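Local coordinates for protein lombricine kinase (PDB 3JPZ) that catalyses the reversible transfer of a phosphoryl group between ATP and the guanidino compound lombricine, as a member of the phosphagen kinase family, at residues S101-G106 / F336-I341; K111-C116 / A280-Q285; Q303-G308 / S324-L329. One frame throughout, in Å; residues are numbered along the deposited sequence.

Contact 1 of 3, residues S101-G106 / F336-I341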
ATOM      1  N   SER A 101     -38.399  15.727 -11.474  1.00 15.38           N
ATOM      2  CA  SER A 101     -39.501  16.461 -12.102  1.00 20.70           C
ATOM      3  C   SER A 101     -39.130  17.917 -12.401  1.00 18.36           C
ATOM      4  O   SER A 101     -39.748  18.559 -13.251  1.00 24.40           O
ATOM      5  CB  SER A 101     -40.761  16.406 -11.228  1.00 25.02           C
ATOM      6  OG  SER A 101     -40.692  17.309 -10.136  1.00 31.47           O
ATOM      7  N   LYS A 102     -38.119  18.431 -11.704  1.00 17.68           N
ATOM      8  CA  LYS A 102     -37.665  19.813 -11.895  1.00 20.52           C
ATOM      9  C   LYS A 102     -36.818  19.972 -13.160  1.00 25.91           C
ATOM     10  O   LYS A 102     -36.434  21.082 -13.528  1.00 24.36           O
ATOM     11  CB  LYS A 102     -36.856  20.294 -10.683  1.00 23.31           C
ATOM     12  CG  LYS A 102     -37.677  20.513  -9.422  1.00 29.31           C
ATOM     13  CD  LYS A 102     -36.792  20.785  -8.208  1.00 32.94           C
ATOM     14  CE  LYS A 102     -36.315  22.235  -8.150  1.00 33.64           C
ATOM     15  NZ  LYS A 102     -35.808  22.611  -6.796  1.00 33.15           N
ATOM     16  N   LEU A 103     -36.538  18.861 -13.828  1.00 13.80           N
ATOM     17  CA  LEU A 103     -35.635  18.869 -14.970  1.00 16.29           C
ATOM     18  C   LEU A 103     -36.314  19.350 -16.239  1.00 16.21           C
ATOM     19  O   LEU A 103     -37.510  19.157 -16.435  1.00 22.23           O
ATOM     20  CB  LEU A 103     -35.066  17.472 -15.209  1.00 12.87           C
ATOM     21  CG  LEU A 103     -34.025  16.988 -14.208  1.00 15.98           C
ATOM     22  CD1 LEU A 103     -33.576  15.581 -14.561  1.00 19.87           C
ATOM     23  CD2 LEU A 103     -32.839  17.934 -14.176  1.00 12.46           C
ATOM     24  N   VAL A 104     -35.522  19.960 -17.108  1.00 20.57           N
ATOM     25  CA  VAL A 104     -36.016  20.470 -18.377  1.00 21.65           C
ATOM     26  C   VAL A 104     -35.280  19.780 -19.511  1.00 14.51           C
ATOM     27  O   VAL A 104     -34.056  19.879 -19.603  1.00 11.80           O
ATOM     28  CB  VAL A 104     -35.796  21.992 -18.482  1.00 17.13           C
ATOM     29  CG1 VAL A 104     -36.260  22.516 -19.844  1.00 22.59           C
ATOM     30  CG2 VAL A 104     -36.523  22.703 -17.349  1.00 34.62           C
ATOM     31  N   GLY A 105     -36.020  19.064 -20.357  1.00 18.83           N
ATOM     32  CA  GLY A 105     -35.458  18.455 -21.554  1.00 23.28           C
ATOM     33  C   GLY A 105     -34.547  17.261 -21.312  1.00 17.19           C
ATOM     34  O   GLY A 105     -33.641  16.989 -22.101  1.00 26.12           O
ATOM     35  N   GLY A 106     -34.803  16.523 -20.238  1.00 11.99           N
ATOM     36  CA  GLY A 106     -33.935  15.418 -19.860  1.00 22.32           C
ATOM     37  C   GLY A 106     -34.062  14.150 -20.689  1.00 26.12           C
ATOM     38  O   GLY A 106     -33.793  13.063 -20.187  1.00 24.68           O
ATOM     39  N   PHE A 336     -26.798  19.931 -11.570  1.00 17.59           N
ATOM     40  CA  PHE A 336     -25.700  19.351 -12.328  1.00 20.54           C
ATOM     41  C   PHE A 336     -26.220  18.518 -13.480  1.00 11.91           C
ATOM     42  O   PHE A 336     -25.650  18.536 -14.575  1.00 13.08           O
ATOM     43  CB  PHE A 336     -24.804  18.501 -11.431  1.00 19.59           C
ATOM     44  CG  PHE A 336     -23.714  19.280 -10.771  1.00 16.07           C
ATOM     45  CD1 PHE A 336     -23.585  19.288  -9.400  1.00 12.25           C
ATOM     46  CD2 PHE A 336     -22.816  20.015 -11.530  1.00 16.52           C
ATOM     47  CE1 PHE A 336     -22.573  20.003  -8.793  1.00 12.74           C
ATOM     48  CE2 PHE A 336     -21.803  20.738 -10.928  1.00 17.48           C
ATOM     49  CZ  PHE A 336     -21.681  20.726  -9.555  1.00 12.66           C
ATOM     50  N   VAL A 337     -27.289  17.775 -13.221  1.00 11.78           N
ATOM     51  CA  VAL A 337     -27.977  17.034 -14.264  1.00 11.64           C
ATOM     52  C   VAL A 337     -28.498  17.994 -15.329  1.00 12.81           C
ATOM     53  O   VAL A 337     -28.468  17.672 -16.513  1.00 12.14           O
ATOM     54  CB  VAL A 337     -29.174  16.220 -13.708  1.00 11.67           C
ATOM     55  CG1 VAL A 337     -29.846  15.443 -14.825  1.00 12.45           C
ATOM     56  CG2 VAL A 337     -28.719  15.280 -12.608  1.00 12.01           C
ATOM     57  N   GLN A 338     -28.975  19.166 -14.908  1.00 17.53           N
ATOM     58  CA  GLN A 338     -29.486  20.157 -15.850  1.00 11.96           C
ATOM     59  C   GLN A 338     -28.351  20.749 -16.673  1.00 17.56           C
ATOM     60  O   GLN A 338     -28.510  21.014 -17.871  1.00 12.25           O
ATOM     61  CB  GLN A 338     -30.235  21.276 -15.134  1.00 12.17           C
ATOM     62  CG  GLN A 338     -30.924  22.204 -16.104  1.00 12.29           C
ATOM     63  CD  GLN A 338     -31.935  21.474 -16.937  1.00 18.01           C
ATOM     64  OE1 GLN A 338     -32.850  20.864 -16.399  1.00 12.20           O
ATOM     65  NE2 GLN A 338     -31.770  21.516 -18.265  1.00 12.47           N
ATOM     66  N   LEU A 339     -27.208  20.942 -16.021  1.00 19.81           N
ATOM     67  CA  LEU A 339     -26.015  21.456 -16.685  0.70 21.69           C
ATOM     68  C   LEU A 339     -25.535  20.466 -17.740  1.00 12.25           C
ATOM     69  O   LEU A 339     -25.077  20.859 -18.812  1.00 16.44           O
ATOM     70  CB  LEU A 339     -24.900  21.727 -15.666  0.70 12.60           C
ATOM     71  CG  LEU A 339     -23.531  22.051 -16.281  0.70 18.93           C
ATOM     72  CD1 LEU A 339     -23.577  23.393 -17.000  0.70 12.56           C
ATOM     73  CD2 LEU A 339     -22.444  22.049 -15.224  0.70 23.75           C
ATOM     74  N   LEU A 340     -25.646  19.177 -17.434  1.00 14.20           N
ATOM     75  CA  LEU A 340     -25.288  18.128 -18.382  1.00 11.75           C
ATOM     76  C   LEU A 340     -26.280  18.107 -19.532  1.00 11.71           C
ATOM     77  O   LEU A 340     -25.908  18.042 -20.704  1.00 11.86           O
ATOM     78  CB  LEU A 340     -25.290  16.757 -17.704  1.00 13.46           C
ATOM     79  CG  LEU A 340     -25.015  15.576 -18.635  1.00 11.63           C
ATOM     80  CD1 LEU A 340     -23.549  15.510 -19.008  1.00 11.48           C
ATOM     81  CD2 LEU A 340     -25.438  14.278 -17.986  1.00 12.07           C
ATOM     82  N   ILE A 341     -27.554  18.150 -19.187  1.00 12.42           N
ATOM     83  CA  ILE A 341     -28.605  18.226 -20.189  1.00 11.70           C
ATOM     84  C   ILE A 341     -28.328  19.387 -21.150  1.00 16.07           C
ATOM     85  O   ILE A 341     -28.317  19.206 -22.354  1.00 12.54           O
ATOM     86  CB  ILE A 341     -29.975  18.404 -19.528  1.00 11.65           C
ATOM     87  CG1 ILE A 341     -30.354  17.136 -18.770  1.00 11.91           C
ATOM     88  CG2 ILE A 341     -31.016  18.712 -20.558  1.00 11.75           C
ATOM     89  CD1 ILE A 341     -31.550  17.284 -17.881  1.00 11.70           C
TER
HETATM   90  O   HOH W   1     -33.830  21.741 -13.856  1.00 17.91           O

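Contact 2 of 3, residues K111-C116 / A280-Q285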
ATOM      1  N   LYS A 111     -30.250   8.937 -31.210  1.00 20.01           N
ATOM      2  CA  LYS A 111     -29.326   8.773 -32.330  1.00 18.50           C
ATOM      3  C   LYS A 111     -27.939   9.257 -31.912  1.00 13.33           C
ATOM      4  O   LYS A 111     -26.922   8.858 -32.479  1.00 19.56           O
ATOM      5  CB  LYS A 111     -29.808   9.555 -33.550  1.00 21.74           C
ATOM      6  CG  LYS A 111     -31.045   8.958 -34.210  1.00 25.15           C
ATOM      7  CD  LYS A 111     -31.416   9.688 -35.496  1.00 13.94           C
ATOM      8  CE  LYS A 111     -31.964  11.070 -35.230  1.00 14.96           C
ATOM      9  NZ  LYS A 111     -33.180  11.015 -34.397  1.00 24.82           N
ATOM     10  N   TYR A 112     -27.913  10.129 -30.916  1.00 11.99           N
ATOM     11  CA  TYR A 112     -26.666  10.711 -30.451  1.00 14.79           C
ATOM     12  C   TYR A 112     -26.289  10.188 -29.065  1.00 12.20           C
ATOM     13  O   TYR A 112     -25.190   9.663 -28.882  1.00 13.03           O
ATOM     14  CB  TYR A 112     -26.773  12.238 -30.490  1.00 11.88           C
ATOM     15  CG  TYR A 112     -27.003  12.749 -31.899  1.00 13.24           C
ATOM     16  CD1 TYR A 112     -28.283  12.983 -32.372  1.00 11.64           C
ATOM     17  CD2 TYR A 112     -25.937  12.957 -32.768  1.00 12.93           C
ATOM     18  CE1 TYR A 112     -28.498  13.440 -33.666  1.00 11.81           C
ATOM     19  CE2 TYR A 112     -26.145  13.402 -34.071  1.00 12.09           C
ATOM     20  CZ  TYR A 112     -27.423  13.645 -34.505  1.00 12.38           C
ATOM     21  OH  TYR A 112     -27.630  14.096 -35.791  1.00 12.68           O
ATOM     22  N   VAL A 113     -27.195  10.297 -28.096  1.00 11.83           N
ATOM     23  CA  VAL A 113     -26.905   9.791 -26.761  1.00 11.39           C
ATOM     24  C   VAL A 113     -27.220   8.306 -26.638  1.00 15.00           C
ATOM     25  O   VAL A 113     -28.375   7.893 -26.762  1.00 20.49           O
ATOM     26  CB  VAL A 113     -27.659  10.578 -25.673  1.00 15.18           C
ATOM     27  CG1 VAL A 113     -27.393   9.975 -24.307  1.00 11.44           C
ATOM     28  CG2 VAL A 113     -27.233  12.025 -25.699  1.00 11.06           C
ATOM     29  N   LYS A 114     -26.177   7.517 -26.380  1.00 12.37           N
ATOM     30  CA  LYS A 114     -26.261   6.063 -26.354  1.00 12.62           C
ATOM     31  C   LYS A 114     -26.613   5.520 -24.976  1.00 12.35           C
ATOM     32  O   LYS A 114     -27.187   4.447 -24.854  1.00 13.67           O
ATOM     33  CB  LYS A 114     -24.929   5.465 -26.811  1.00 12.83           C
ATOM     34  CG  LYS A 114     -24.456   5.999 -28.161  1.00 12.48           C
ATOM     35  CD  LYS A 114     -25.534   5.804 -29.216  1.00 13.66           C
ATOM     36  CE  LYS A 114     -25.137   6.402 -30.565  1.00 18.62           C
ATOM     37  NZ  LYS A 114     -26.240   6.257 -31.560  1.00 32.40           N
ATOM     38  N   SER A 115     -26.263   6.263 -23.939  1.00 15.06           N
ATOM     39  CA  SER A 115     -26.566   5.851 -22.571  1.00 12.08           C
ATOM     40  C   SER A 115     -26.344   7.009 -21.616  1.00 16.14           C
ATOM     41  O   SER A 115     -25.751   8.019 -21.975  1.00 17.56           O
ATOM     42  CB  SER A 115     -25.695   4.668 -22.150  1.00 12.30           C
ATOM     43  OG  SER A 115     -24.322   5.010 -22.174  1.00 18.04           O
ATOM     44  N   CYS A 116     -26.850   6.842 -20.402  0.80 12.52           N
ATOM     45  CA  CYS A 116     -26.705   7.828 -19.354  0.80 18.01           C
ATOM     46  C   CYS A 116     -26.531   7.094 -18.042  0.80 14.19           C
ATOM     47  O   CYS A 116     -27.154   6.053 -17.813  0.80 16.23           O
ATOM     48  CB  CYS A 116     -27.955   8.710 -19.249  0.80 13.73           C
ATOM     49  SG  CYS A 116     -28.709   9.181 -20.813  0.80 25.48           S
ATOM     50  N   ALA A 280     -22.855  12.917 -13.354  1.00 11.10           N
ATOM     51  CA  ALA A 280     -23.870  12.693 -14.366  1.00 10.90           C
ATOM     52  C   ALA A 280     -23.165  12.657 -15.708  1.00 11.17           C
ATOM     53  O   ALA A 280     -22.405  13.568 -16.058  1.00 11.28           O
ATOM     54  CB  ALA A 280     -24.907  13.809 -14.329  1.00 13.82           C
ATOM     55  N   SER A 281     -23.411  11.596 -16.460  0.80 10.82           N
ATOM     56  CA  SER A 281     -22.727  11.397 -17.725  0.80 12.66           C
ATOM     57  C   SER A 281     -23.683  10.859 -18.771  0.80 12.92           C
ATOM     58  O   SER A 281     -24.724  10.284 -18.444  0.80 10.61           O
ATOM     59  CB  SER A 281     -21.563  10.422 -17.545  0.80 10.93           C
ATOM     60  OG  SER A 281     -22.024   9.180 -17.047  0.80 11.10           O
ATOM     61  N   VAL A 282     -23.330  11.072 -20.032  1.00 11.11           N
ATOM     62  CA  VAL A 282     -23.947  10.366 -21.130  1.00 10.85           C
ATOM     63  C   VAL A 282     -22.812   9.822 -21.971  1.00 19.85           C
ATOM     64  O   VAL A 282     -21.682  10.310 -21.903  1.00 13.34           O
ATOM     65  CB  VAL A 282     -24.775  11.267 -22.059  1.00 10.62           C
ATOM     66  CG1 VAL A 282     -25.825  12.025 -21.303  1.00 13.70           C
ATOM     67  CG2 VAL A 282     -23.849  12.204 -22.843  1.00 13.14           C
ATOM     68  N   HIS A 283     -23.107   8.811 -22.768  1.00 11.02           N
ATOM     69  CA  HIS A 283     -22.245   8.475 -23.881  1.00 10.99           C
ATOM     70  C   HIS A 283     -22.894   9.126 -25.074  1.00 10.79           C
ATOM     71  O   HIS A 283     -24.060   8.885 -25.336  1.00 10.93           O
ATOM     72  CB  HIS A 283     -22.171   6.963 -24.059  1.00 17.33           C
ATOM     73  CG  HIS A 283     -21.208   6.304 -23.129  1.00 11.62           C
ATOM     74  ND1 HIS A 283     -20.789   5.003 -23.294  1.00 11.99           N
ATOM     75  CD2 HIS A 283     -20.559   6.775 -22.040  1.00 11.67           C
ATOM     76  CE1 HIS A 283     -19.931   4.696 -22.338  1.00 12.29           C
ATOM     77  NE2 HIS A 283     -19.772   5.755 -21.566  1.00 12.13           N
ATOM     78  N   VAL A 284     -22.164   9.973 -25.786  1.00 11.22           N
ATOM     79  CA  VAL A 284     -22.762  10.682 -26.908  1.00 10.86           C
ATOM     80  C   VAL A 284     -21.855  10.680 -28.130  1.00 11.89           C
ATOM     81  O   VAL A 284     -20.659  10.966 -28.044  1.00 11.78           O
ATOM     82  CB  VAL A 284     -23.158  12.130 -26.521  1.00 10.43           C
ATOM     83  CG1 VAL A 284     -21.977  12.878 -25.939  1.00 10.48           C
ATOM     84  CG2 VAL A 284     -23.745  12.862 -27.727  1.00 13.71           C
ATOM     85  N   GLN A 285     -22.447  10.346 -29.271  1.00 10.76           N
ATOM     86  CA  GLN A 285     -21.718  10.260 -30.522  1.00 11.36           C
ATOM     87  C   GLN A 285     -21.588  11.630 -31.182  1.00 13.78           C
ATOM     88  O   GLN A 285     -22.581  12.322 -31.403  1.00 21.07           O
ATOM     89  CB  GLN A 285     -22.433   9.290 -31.456  1.00 10.90           C
ATOM     90  CG  GLN A 285     -21.608   8.842 -32.648  1.00 11.56           C
ATOM     91  CD  GLN A 285     -22.242   7.678 -33.368  1.00 19.51           C
ATOM     92  OE1 GLN A 285     -21.565   6.717 -33.732  1.00 20.60           O
ATOM     93  NE2 GLN A 285     -23.551   7.747 -33.561  1.00 12.57           N
TER

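Contact 3 of 3, residues Q303-G308 / S324-L329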
ATOM      1  N   GLN A 303     -18.522  23.465 -19.012  1.00 11.45           N
ATOM      2  CA  GLN A 303     -18.291  22.914 -17.681  1.00 15.92           C
ATOM      3  C   GLN A 303     -18.391  21.396 -17.689  1.00 23.09           C
ATOM      4  O   GLN A 303     -18.845  20.781 -16.721  1.00 10.89           O
ATOM      5  CB  GLN A 303     -19.292  23.484 -16.680  1.00 16.64           C
ATOM      6  CG  GLN A 303     -19.095  24.956 -16.407  1.00 18.02           C
ATOM      7  CD  GLN A 303     -20.039  25.464 -15.345  1.00 28.41           C
ATOM      8  OE1 GLN A 303     -21.201  25.753 -15.623  1.00 32.13           O
ATOM      9  NE2 GLN A 303     -19.546  25.577 -14.121  1.00 30.27           N
ATOM     10  N   LEU A 304     -17.967  20.797 -18.789  1.00 10.97           N
ATOM     11  CA  LEU A 304     -18.039  19.361 -18.932  1.00 12.52           C
ATOM     12  C   LEU A 304     -16.657  18.728 -19.003  1.00 11.19           C
ATOM     13  O   LEU A 304     -15.679  19.368 -19.376  1.00 11.53           O
ATOM     14  CB  LEU A 304     -18.818  19.007 -20.192  1.00 11.39           C
ATOM     15  CG  LEU A 304     -20.246  19.549 -20.277  1.00 11.23           C
ATOM     16  CD1 LEU A 304     -20.744  19.389 -21.692  1.00 10.79           C
ATOM     17  CD2 LEU A 304     -21.153  18.835 -19.280  1.00 16.20           C
ATOM     18  N   GLN A 305     -16.597  17.458 -18.648  1.00 11.79           N
ATOM     19  CA  GLN A 305     -15.409  16.654 -18.860  1.00 16.97           C
ATOM     20  C   GLN A 305     -15.697  15.548 -19.863  1.00 22.70           C
ATOM     21  O   GLN A 305     -16.838  15.101 -20.027  1.00 11.33           O
ATOM     22  CB  GLN A 305     -14.924  16.042 -17.558  1.00 12.14           C
ATOM     23  CG  GLN A 305     -14.387  17.043 -16.577  1.00 17.39           C
ATOM     24  CD  GLN A 305     -13.716  16.367 -15.414  1.00 21.36           C
ATOM     25  OE1 GLN A 305     -14.378  15.795 -14.548  1.00 12.25           O
ATOM     26  NE2 GLN A 305     -12.389  16.414 -15.391  1.00 15.26           N
ATOM     27  N   LYS A 306     -14.635  15.099 -20.514  1.00 11.94           N
ATOM     28  CA  LYS A 306     -14.744  14.235 -21.663  1.00 12.60           C
ATOM     29  C   LYS A 306     -13.677  13.157 -21.601  1.00 11.99           C
ATOM     30  O   LYS A 306     -12.526  13.420 -21.230  1.00 13.35           O
ATOM     31  CB  LYS A 306     -14.560  15.073 -22.928  1.00 12.11           C
ATOM     32  CG  LYS A 306     -14.228  14.283 -24.166  1.00 14.08           C
ATOM     33  CD  LYS A 306     -14.161  15.193 -25.404  1.00 11.96           C
ATOM     34  CE  LYS A 306     -13.085  16.239 -25.268  1.00 12.19           C
ATOM     35  NZ  LYS A 306     -11.722  15.657 -25.322  1.00 12.75           N
ATOM     36  N   ARG A 307     -14.070  11.947 -21.964  1.00 12.19           N
ATOM     37  CA  ARG A 307     -13.150  10.833 -22.087  1.00 12.28           C
ATOM     38  C   ARG A 307     -13.780   9.822 -23.023  1.00 12.83           C
ATOM     39  O   ARG A 307     -14.901  10.028 -23.503  1.00 12.21           O
ATOM     40  CB  ARG A 307     -12.829  10.222 -20.717  1.00 12.63           C
ATOM     41  CG  ARG A 307     -13.998   9.566 -20.013  1.00 12.13           C
ATOM     42  CD  ARG A 307     -13.628   9.207 -18.595  1.00 12.17           C
ATOM     43  NE  ARG A 307     -14.622   8.364 -17.943  1.00 13.36           N
ATOM     44  CZ  ARG A 307     -14.647   8.113 -16.637  1.00 13.38           C
ATOM     45  NH1 ARG A 307     -13.733   8.645 -15.842  1.00 16.66           N
ATOM     46  NH2 ARG A 307     -15.587   7.332 -16.119  1.00 12.53           N
ATOM     47  N   GLY A 308     -13.055   8.748 -23.311  1.00 20.66           N
ATOM     48  CA  GLY A 308     -13.574   7.701 -24.161  1.00 21.19           C
ATOM     49  C   GLY A 308     -14.617   6.916 -23.396  1.00 25.23           C
ATOM     50  O   GLY A 308     -14.902   7.209 -22.227  1.00 20.71           O
ATOM     51  N   SER A 324     -19.533  14.376 -19.030  0.70 11.98           N
ATOM     52  CA  SER A 324     -20.031  14.483 -17.671  0.70 12.87           C
ATOM     53  C   SER A 324     -19.894  15.912 -17.175  0.70 17.13           C
ATOM     54  O   SER A 324     -19.216  16.735 -17.794  0.70 11.96           O
ATOM     55  CB  SER A 324     -19.253  13.542 -16.751  0.70 11.99           C
ATOM     56  OG  SER A 324     -17.859  13.789 -16.835  0.70 11.71           O
ATOM     57  N   ASN A 325     -20.553  16.213 -16.067  1.00 11.70           N
ATOM     58  CA  ASN A 325     -20.328  17.481 -15.413  1.00 11.88           C
ATOM     59  C   ASN A 325     -18.946  17.428 -14.787  1.00 11.94           C
ATOM     60  O   ASN A 325     -18.509  16.372 -14.326  1.00 13.45           O
ATOM     61  CB  ASN A 325     -21.405  17.770 -14.371  1.00 12.32           C
ATOM     62  CG  ASN A 325     -21.558  16.657 -13.371  1.00 11.79           C
ATOM     63  OD1 ASN A 325     -21.885  15.535 -13.725  1.00 12.88           O
ATOM     64  ND2 ASN A 325     -21.343  16.971 -12.107  1.00 12.94           N
ATOM     65  N   ALA A 326     -18.251  18.558 -14.805  1.00 12.93           N
ATOM     66  CA  ALA A 326     -16.888  18.645 -14.292  1.00 13.10           C
ATOM     67  C   ALA A 326     -16.865  18.925 -12.788  1.00 12.27           C
ATOM     68  O   ALA A 326     -16.063  18.349 -12.052  1.00 15.06           O
ATOM     69  CB  ALA A 326     -16.113  19.731 -15.054  1.00 12.35           C
ATOM     70  N   ALA A 327     -17.745  19.809 -12.340  1.00 15.69           N
ATOM     71  CA  ALA A 327     -17.779  20.249 -10.946  1.00 13.08           C
ATOM     72  C   ALA A 327     -18.591  19.307 -10.060  1.00 16.87           C
ATOM     73  O   ALA A 327     -19.260  18.412 -10.546  1.00 12.20           O
ATOM     74  CB  ALA A 327     -18.338  21.643 -10.863  1.00 16.85           C
ATOM     75  N   ARG A 328     -18.531  19.532  -8.750  1.00 16.46           N
ATOM     76  CA  ARG A 328     -19.200  18.661  -7.785  1.00 12.58           C
ATOM     77  C   ARG A 328     -19.807  19.451  -6.648  1.00 15.56           C
ATOM     78  O   ARG A 328     -20.728  18.974  -5.981  1.00 12.95           O
ATOM     79  CB  ARG A 328     -18.206  17.662  -7.203  1.00 19.59           C
ATOM     80  CG  ARG A 328     -17.621  16.723  -8.219  1.00 12.43           C
ATOM     81  CD  ARG A 328     -18.618  15.678  -8.655  1.00 17.01           C
ATOM     82  NE  ARG A 328     -17.975  14.671  -9.480  1.00 12.26           N
ATOM     83  CZ  ARG A 328     -17.790  14.780 -10.788  1.00 16.83           C
ATOM     84  NH1 ARG A 328     -18.220  15.852 -11.441  1.00 17.99           N
ATOM     85  NH2 ARG A 328     -17.182  13.808 -11.446  1.00 11.70           N
ATOM     86  N   LEU A 329     -19.254  20.641  -6.419  1.00 13.10           N
ATOM     87  CA  LEU A 329     -19.746  21.596  -5.439  1.00 21.61           C
ATOM     88  C   LEU A 329     -20.427  22.749  -6.154  1.00 20.54           C
ATOM     89  O   LEU A 329     -20.209  22.956  -7.345  1.00 14.01           O
ATOM     90  CB  LEU A 329     -18.579  22.190  -4.650  1.00 22.77           C
ATOM     91  CG  LEU A 329     -18.085  21.561  -3.349  1.00 32.07           C
ATOM     92  CD1 LEU A 329     -17.041  22.498  -2.746  1.00 17.92           C
ATOM     93  CD2 LEU A 329     -19.214  21.318  -2.363  1.00 33.18           C
TER
HETATM   94  O   HOH W   2     -19.778  20.911 -13.980  1.00  8.66           O
HETATM   95  O   HOH W   3     -16.591  14.179 -14.361  1.00 15.18           O
HETATM   96  O   HOH W   4     -14.552  16.007 -11.984  1.00 50.48           O

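Contact 1 of 3, residues S101-G106 / F336-I341
The side-chain amide of Gln338 grips the backbone of Val104 with two hydrogen bonds. Val104 N donates to Gln338 OE1 at 2.9 Å, with an N-H...O angle of 162°. Gln338 NE2 donates back to Val104 O at 3.1 Å. This second bond lies in the amide plane of Gln338 and falls on a lone pair of the carbonyl. Together they close a ring between one amide and one residue's main chain, much as a strand neighbour would pair with it. Gln338 CG is anti to the backbone N (chi1 -172°), and a bend at chi2 (61°) places CD. NE2 has a further partner in Asp342, one turn on. A water donates both to Lys102 O and to Gln338 OE1, so OE1 accepts two bonds.

The contact ties the loop before strand 113-122 to helix 333-355 of the catalytic domain of this phosphagen kinase. Helix 233-252 also packs against Leu103 and Val337.

Apolar packing fills the buried side. Leu103 crosses Val337 at about a right angle, with CD1 3.7 Å from Val337 CG1. Its other branch, CD2, faces Ile341 CD1 at 4.0 Å. That same CD1 of Ile341 reaches Gly106 CA at 3.6 Å. Ile341 CG2 instead lies in van der Waals contact with two carbonyl oxygens, Val104 O at 3.4 Å and Gly105 O.

Contact 2 of 3, residues K111-C116 / A280-Q285
Val113 and Val284 face each other as a non-hydrogen-bonded pair of two antiparallel strands. The axes of 113-116 and 280-285 run at 161°, 4.5 Å apart at the closest. Cys116 and Val282 form another such pair, but three residues on one strand span two on the other. Lys114 and Ser115 both sit opposite His283, a classic beta bulge. Three backbone bonds hold the strands: Gln285 N to Tyr112 O, Lys114 N to His283 O at 2.7 Å, and His283 N to Ser115 O.

Val113 can be followed outward. Its CB lies 4.0 Å from His283 O. CG1 is anti to the backbone N (chi1 177°) and touches both His283 O and Val282 CB, each at 3.7 Å. Val113 and Val282 cross at about a right angle. CG2, the other branch, meets Val284 CG2 at 4.1 Å. Val113 thus wedges between two valines of the opposing strand. This face turns toward helices 233-252 and 333-355: Val233 touches Cys116 and Val282, and Val344 touches Val113.

Ser115 and His283 share the other face. Ser115 OG sits 3.5 Å from His283 CB and equally near CG, approaching the ring obliquely. Just before strand 113-122 begins, Tyr112 has Gln285 O at its ring edge, in plane, while its hydroxyl bonds to Glu355. Lys114 bends back, and NZ donates to Lys111 O from above the carbonyl plane.

The bulged pairing belongs to the large antiparallel sheet of the phosphagen kinase catalytic domain. Ser115 and Ser281 are ADP-binding residues seen in a structure of this protein. His283 is a predicted ATP-binding residue, so the face with Ser115 and His283 probably lies toward the nucleotide.

Contact 3 of 3, residues Q303-G308 / S324-L329
Gln305 and Ser324 pair through their main chains at the tight end of this contact. Gln305 N donates to Ser324 O at 2.8 Å, and Ser324 N returns a bond to Gln305 O at 3.0 Å. Leu304 presses on the same carbonyl: its CD2 lies 3.2 Å from Ser324 O. A third bond, Ala326 N to Gln303 O, extends the ladder past the strand end. Ala326 CB packs against Gln305 CG at 3.5 Å.

These are neighbouring antiparallel strands, with 304-307 outermost in the large sheet of the catalytic domain. Gln303, just after helix 295-301, completes a Schellman motif; its positive phi (63°) turns the chain into the strand. Arg307 is an ADP-binding residue seen in a structure of this protein, and here forms a salt bridge with Glu312.

The looser side is built through water. Gln305 OE1 accepts from two waters. One also accepts from Arg328 NH2 and donates to Asn325 O. The other donates to Ala326 O and lies over one face of the Arg328 guanidinium, toward its rim. Arg328 NH1 donates to Asn325 O and Ala327 O, both at 2.9 Å and nearly in the guanidinium plane, which fixes the group's rotation.

The three contacts gather around helix 333-355 and one part of the large antiparallel sheet, with centres 13 to 15 Å apart. Contacts 2 and 3 lie in that sheet, where strands 279-285 and 320-325 are neighbours. Ala280 N probably bonds to Asn325 OD1 between them. Contact 1 brings the helix: Leu340 packs on Ala280 and Val282 of contact 2, and Phe336 on Asn325 and Ala327 of contact 3. Along the chain, contact 2 closes before contact 3 opens, and contact 1 encloses both. The helix thus backs strands that carry ADP-binding residues, joining the loop before strand 113-122 to the nucleotide-binding sheet.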